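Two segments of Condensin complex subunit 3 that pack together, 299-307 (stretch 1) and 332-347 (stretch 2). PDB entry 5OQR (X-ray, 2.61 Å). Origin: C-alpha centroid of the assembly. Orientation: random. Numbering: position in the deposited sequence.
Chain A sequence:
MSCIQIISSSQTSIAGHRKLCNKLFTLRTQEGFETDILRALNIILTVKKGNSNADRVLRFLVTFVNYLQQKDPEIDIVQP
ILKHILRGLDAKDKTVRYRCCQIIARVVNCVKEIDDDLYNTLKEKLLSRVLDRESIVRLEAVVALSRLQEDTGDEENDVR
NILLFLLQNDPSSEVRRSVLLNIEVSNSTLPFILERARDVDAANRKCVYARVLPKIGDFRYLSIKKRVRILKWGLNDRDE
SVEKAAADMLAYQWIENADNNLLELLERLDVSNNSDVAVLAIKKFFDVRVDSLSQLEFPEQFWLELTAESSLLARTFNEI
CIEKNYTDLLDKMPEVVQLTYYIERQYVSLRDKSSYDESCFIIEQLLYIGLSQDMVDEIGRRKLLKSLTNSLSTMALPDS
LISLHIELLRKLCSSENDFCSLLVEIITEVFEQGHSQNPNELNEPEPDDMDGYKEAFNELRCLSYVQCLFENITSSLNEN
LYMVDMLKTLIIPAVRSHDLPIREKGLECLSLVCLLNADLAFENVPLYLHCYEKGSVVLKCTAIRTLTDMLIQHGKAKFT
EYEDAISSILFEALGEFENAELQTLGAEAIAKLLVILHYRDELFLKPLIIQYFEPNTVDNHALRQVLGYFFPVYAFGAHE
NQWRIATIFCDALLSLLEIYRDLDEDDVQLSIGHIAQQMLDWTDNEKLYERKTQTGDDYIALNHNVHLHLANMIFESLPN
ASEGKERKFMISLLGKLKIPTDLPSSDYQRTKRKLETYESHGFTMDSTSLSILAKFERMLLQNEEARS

Stretch 1 299-307: PEQFWLELT
Stretch 2 (332-347) KMPEVVQLTYYIERQY

Two helices of one chain meet here. The short helix 300-304 begins after Pro299 (phi/psi -68/173), and Glu305 (-121/43) is the first residue to leave helical geometry; Leu306 (-67/145) and Thr307 (-124/175) follow in extended conformation. In the second stretch Met333 (-81/148), Pro334 (-78/160) and Glu335 (-73/159) lead into helix 336-347, which continues beyond the stretch. The N-to-C directions differ by 34°, and the axes approach to 10.8 Å. CA-CA distances fix the register: 9.1 Å for Glu300-Pro334, 6.6 Å for Trp303-Tyr342 and 8.7 Å for Leu306-Gln346. The contact buries 507 Å², both sides summed.

Trp303 and Tyr342 have the largest areas covered by the other stretch, 120 and 95 Å². Trp303 (chi1 -57°, m; chi2 96°) and Tyr342 (chi1 -59°, m; chi2 -35°) both direct CA-to-CB toward the opposing stretch. The five-membered ring of Trp303 forms an offset stack with the Tyr342 ring, centroids 4.6 Å apart and planes at 6°. The offset brings Trp303 CB over the phenol face, 3.4 Å from its centroid and 7° off the normal, a CH-pi contact. Pro334, with a C-gamma endo pucker, makes another: its CG lies 4.1 Å from the centroid of the Trp303 six-membered ring, 17° off the normal, and its CD is 3.4 Å from Trp303 CZ2. Met333 (chi -67°, -67°, 95°) instead meets the indole edge, with CE 3.9 Å from Trp303 CZ2 and SD 5.4 Å from the centroid of the Trp303 six-membered ring, 86° off its normal.

Two direct hydrogen bonds cross the contact, one between side chains and one from a side chain to a backbone carbonyl. Glu300 (t, p, chi3 178°) starts sideways, but its end comes nearer, and its OE2 accepts a hydrogen bond from Tyr342 OH at 2.6 Å, a short phenol-carboxylate pairing. Gln338 (m, t, chi3 -113°) supports the same hydroxyl through a weak hydrogen bond, NE2 to Tyr342 OH at 3.4 Å, while its OE1 accepts from Glu335 N at 3.1 Å. Arg345 (m, t, p, chi4 -106°) donates from NH1 to Leu304 O at 3.2 Å with an N-H...O angle of 142°, using a carbonyl near the end of the short helix.

One water bridges the backbones, donating to Trp303 O at 3.0 Å and Tyr342 O at 2.9 Å and accepting from Arg345 NH1 at 3.3 Å.

Van der Waals contacts of the two leucines complete the packing. Leu304 (m, t) places CD2 over the Arg345 guanidinium face, 3.7 Å from Arg345 CD, and 4.3 Å from CE1 of both Tyr341 and Tyr342. Leu306 CB (m, t side chain) makes a loose contact with Gln346 NE2 at 4.3 Å.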

# COMPACT_ATOMS: atom_id res chain seq x y z
N PRO A 299 -13.79 23.87 27.56
CA PRO A 299 -14.74 24.76 28.23
C PRO A 299 -15.82 25.23 27.27
O PRO A 299 -15.78 24.99 26.07
CB PRO A 299 -13.86 25.92 28.71
CG PRO A 299 -12.71 25.92 27.76
CD PRO A 299 -12.46 24.48 27.42
N GLU A 300 -16.81 25.93 27.83
CA GLU A 300 -17.86 26.51 27.01
C GLU A 300 -17.28 27.39 25.92
O GLU A 300 -17.74 27.36 24.77
CB GLU A 300 -18.83 27.31 27.89
CG GLU A 300 -20.07 27.81 27.17
CD GLU A 300 -21.12 26.73 26.98
OE1 GLU A 300 -22.21 27.04 26.44
OE2 GLU A 300 -20.87 25.57 27.37
N GLN A 301 -16.25 28.18 26.25
CA GLN A 301 -15.58 29.01 25.26
C GLN A 301 -15.15 28.19 24.05
O GLN A 301 -15.26 28.65 22.91
CB GLN A 301 -14.37 29.69 25.90
CG GLN A 301 -13.53 30.54 24.95
CD GLN A 301 -12.09 30.69 25.42
OE1 GLN A 301 -11.66 30.02 26.36
NE2 GLN A 301 -11.34 31.56 24.76
N PHE A 302 -14.65 26.98 24.28
CA PHE A 302 -14.16 26.15 23.19
C PHE A 302 -15.25 25.91 22.15
O PHE A 302 -15.00 25.94 20.94
CB PHE A 302 -13.64 24.82 23.74
CG PHE A 302 -13.19 23.86 22.68
CD1 PHE A 302 -11.86 23.79 22.31
CD2 PHE A 302 -14.09 23.00 22.07
CE1 PHE A 302 -11.44 22.90 21.35
CE2 PHE A 302 -13.68 22.11 21.11
CZ PHE A 302 -12.35 22.06 20.75
N TRP A 303 -16.48 25.67 22.61
CA TRP A 303 -17.57 25.30 21.71
C TRP A 303 -18.23 26.51 21.05
O TRP A 303 -18.90 26.34 20.02
CB TRP A 303 -18.62 24.49 22.47
CG TRP A 303 -18.04 23.28 23.10
CD1 TRP A 303 -17.60 23.15 24.38
CD2 TRP A 303 -17.81 22.02 22.46
NE1 TRP A 303 -17.11 21.89 24.59
CE2 TRP A 303 -17.23 21.17 23.43
CE3 TRP A 303 -18.04 21.52 21.18
CZ2 TRP A 303 -16.87 19.86 23.14
CZ3 TRP A 303 -17.69 20.22 20.90
CH2 TRP A 303 -17.11 19.40 21.88
N LEU A 304 -18.06 27.70 21.60
CA LEU A 304 -18.63 28.90 21.01
C LEU A 304 -17.71 29.55 19.97
O LEU A 304 -18.17 30.39 19.20
CB LEU A 304 -18.95 29.93 22.10
CG LEU A 304 -19.81 29.41 23.25
CD1 LEU A 304 -20.01 30.49 24.30
CD2 LEU A 304 -21.15 28.89 22.76
N GLU A 305 -16.44 29.17 19.95
CA GLU A 305 -15.47 29.68 18.99
C GLU A 305 -14.88 28.54 18.16
O GLU A 305 -13.67 28.48 17.92
CB GLU A 305 -14.36 30.44 19.72
CG GLU A 305 -14.84 31.68 20.45
CD GLU A 305 -13.78 32.24 21.38
OE1 GLU A 305 -14.04 32.35 22.59
OE2 GLU A 305 -12.67 32.57 20.89
N LEU A 306 -15.73 27.62 17.72
CA LEU A 306 -15.26 26.44 17.01
C LEU A 306 -14.66 26.81 15.66
O LEU A 306 -15.11 27.74 14.98
CB LEU A 306 -16.40 25.45 16.81
CG LEU A 306 -16.78 24.60 18.02
CD1 LEU A 306 -18.07 23.84 17.76
CD2 LEU A 306 -15.66 23.62 18.38
N THR A 307 -13.63 26.07 15.28
CA THR A 307 -13.00 26.16 13.97
C THR A 307 -13.03 24.78 13.32
O THR A 307 -13.45 23.80 13.92
CB THR A 307 -11.56 26.68 14.08
OG1 THR A 307 -10.72 25.66 14.62
CG2 THR A 307 -11.50 27.91 14.96
N LYS A 332 -15.74 15.25 29.67
CA LYS A 332 -15.43 16.58 29.14
C LYS A 332 -16.22 16.90 27.88
O LYS A 332 -16.30 18.07 27.50
CB LYS A 332 -13.94 16.69 28.86
CG LYS A 332 -13.08 16.38 30.06
CD LYS A 332 -11.61 16.57 29.76
CE LYS A 332 -10.75 16.15 30.94
NZ LYS A 332 -9.35 16.63 30.81
N MET A 333 -16.80 15.90 27.23
CA MET A 333 -17.64 16.15 26.08
C MET A 333 -19.04 16.56 26.53
O MET A 333 -19.52 16.12 27.58
CB MET A 333 -17.73 14.90 25.20
CG MET A 333 -16.42 14.52 24.53
SD MET A 333 -15.86 15.71 23.30
CE MET A 333 -14.74 16.73 24.26
N PRO A 334 -19.71 17.40 25.75
CA PRO A 334 -20.96 18.01 26.23
C PRO A 334 -22.13 17.06 26.15
O PRO A 334 -22.12 16.06 25.43
CB PRO A 334 -21.15 19.19 25.27
CG PRO A 334 -20.52 18.75 24.01
CD PRO A 334 -19.36 17.87 24.40
N GLU A 335 -23.16 17.39 26.92
CA GLU A 335 -24.43 16.69 26.84
C GLU A 335 -25.15 17.07 25.55
O GLU A 335 -24.88 18.11 24.94
CB GLU A 335 -25.30 17.01 28.05
CG GLU A 335 -24.60 16.77 29.39
CD GLU A 335 -24.96 15.43 30.00
OE1 GLU A 335 -26.14 15.24 30.37
OE2 GLU A 335 -24.06 14.57 30.11
N VAL A 336 -26.08 16.21 25.13
CA VAL A 336 -26.78 16.44 23.87
C VAL A 336 -27.49 17.78 23.88
O VAL A 336 -27.63 18.42 22.83
CB VAL A 336 -27.75 15.28 23.59
CG1 VAL A 336 -27.01 13.97 23.47
CG2 VAL A 336 -28.79 15.20 24.68
N VAL A 337 -27.97 18.22 25.04
CA VAL A 337 -28.64 19.52 25.13
C VAL A 337 -27.69 20.62 24.68
O VAL A 337 -28.03 21.46 23.85
CB VAL A 337 -29.15 19.76 26.56
CG1 VAL A 337 -29.75 21.15 26.69
CG2 VAL A 337 -30.17 18.70 26.94
N GLN A 338 -26.48 20.64 25.24
CA GLN A 338 -25.49 21.62 24.83
C GLN A 338 -25.07 21.40 23.38
O GLN A 338 -24.85 22.35 22.63
CB GLN A 338 -24.27 21.56 25.74
CG GLN A 338 -24.57 21.55 27.24
CD GLN A 338 -23.42 20.97 28.04
OE1 GLN A 338 -23.55 19.91 28.65
NE2 GLN A 338 -22.29 21.67 28.05
N LEU A 339 -24.95 20.13 22.98
CA LEU A 339 -24.56 19.81 21.61
C LEU A 339 -25.58 20.34 20.61
O LEU A 339 -25.23 20.98 19.62
CB LEU A 339 -24.39 18.30 21.46
CG LEU A 339 -23.89 17.81 20.10
CD1 LEU A 339 -22.43 18.14 19.91
CD2 LEU A 339 -24.14 16.33 19.96
N THR A 340 -26.87 20.07 20.86
CA THR A 340 -27.92 20.63 20.02
C THR A 340 -27.79 22.14 19.93
O THR A 340 -27.96 22.73 18.86
CB THR A 340 -29.29 20.24 20.57
OG1 THR A 340 -29.35 18.83 20.78
CG2 THR A 340 -30.39 20.64 19.59
N TYR A 341 -27.48 22.79 21.05
CA TYR A 341 -27.28 24.23 21.06
C TYR A 341 -26.06 24.63 20.23
O TYR A 341 -26.13 25.57 19.43
CB TYR A 341 -27.16 24.72 22.50
CG TYR A 341 -26.76 26.17 22.66
CD1 TYR A 341 -25.58 26.51 23.29
CD2 TYR A 341 -27.57 27.19 22.19
CE1 TYR A 341 -25.21 27.83 23.45
CE2 TYR A 341 -27.21 28.51 22.34
CZ TYR A 341 -26.02 28.83 22.97
OH TYR A 341 -25.65 30.14 23.13
N TYR A 342 -24.95 23.91 20.40
CA TYR A 342 -23.74 24.24 19.65
C TYR A 342 -23.96 24.08 18.15
O TYR A 342 -23.46 24.89 17.35
CB TYR A 342 -22.58 23.36 20.10
CG TYR A 342 -22.22 23.48 21.56
CD1 TYR A 342 -22.33 24.69 22.23
CD2 TYR A 342 -21.78 22.38 22.28
CE1 TYR A 342 -22.01 24.80 23.57
CE2 TYR A 342 -21.46 22.47 23.61
CZ TYR A 342 -21.57 23.69 24.25
OH TYR A 342 -21.24 23.78 25.58
N ILE A 343 -24.69 23.05 17.75
CA ILE A 343 -25.00 22.86 16.33
C ILE A 343 -25.84 24.01 15.82
O ILE A 343 -25.62 24.52 14.71
CB ILE A 343 -25.70 21.50 16.12
CG1 ILE A 343 -24.73 20.36 16.40
CG2 ILE A 343 -26.26 21.39 14.70
CD1 ILE A 343 -25.36 18.98 16.42
N GLU A 344 -26.82 24.46 16.61
CA GLU A 344 -27.74 25.48 16.12
C GLU A 344 -27.07 26.85 16.00
O GLU A 344 -27.40 27.61 15.08
CB GLU A 344 -28.97 25.55 17.03
CG GLU A 344 -29.83 24.31 16.93
CD GLU A 344 -31.31 24.60 17.02
OE1 GLU A 344 -31.84 24.61 18.15
OE2 GLU A 344 -31.94 24.81 15.96
N ARG A 345 -26.13 27.17 16.89
CA ARG A 345 -25.32 28.37 16.68
C ARG A 345 -24.60 28.30 15.35
O ARG A 345 -24.46 29.31 14.65
CB ARG A 345 -24.30 28.53 17.81
CG ARG A 345 -24.89 28.78 19.17
CD ARG A 345 -23.80 29.09 20.19
NE ARG A 345 -23.30 30.46 20.07
CZ ARG A 345 -22.13 30.81 19.55
NH1 ARG A 345 -21.29 29.89 19.08
NH2 ARG A 345 -21.78 32.09 19.51
N GLN A 346 -24.13 27.11 14.97
CA GLN A 346 -23.34 26.97 13.76
C GLN A 346 -24.19 27.12 12.51
O GLN A 346 -23.70 27.58 11.47
CB GLN A 346 -22.62 25.62 13.76
CG GLN A 346 -21.29 25.62 13.03
CD GLN A 346 -20.27 26.56 13.64
OE1 GLN A 346 -19.60 27.31 12.93
NE2 GLN A 346 -20.15 26.53 14.96
N TYR A 347 -25.47 26.74 12.57
CA TYR A 347 -26.38 26.99 11.46
C TYR A 347 -26.37 28.46 11.05
O TYR A 347 -26.44 28.78 9.86
CB TYR A 347 -27.80 26.57 11.82
CG TYR A 347 -28.03 25.09 11.96
CD1 TYR A 347 -27.37 24.18 11.15
CD2 TYR A 347 -28.93 24.60 12.90
CE1 TYR A 347 -27.60 22.82 11.28
CE2 TYR A 347 -29.15 23.26 13.04
CZ TYR A 347 -28.49 22.38 12.23
OH TYR A 347 -28.72 21.04 12.38
O HOH W 1 -21.55 26.67 18.65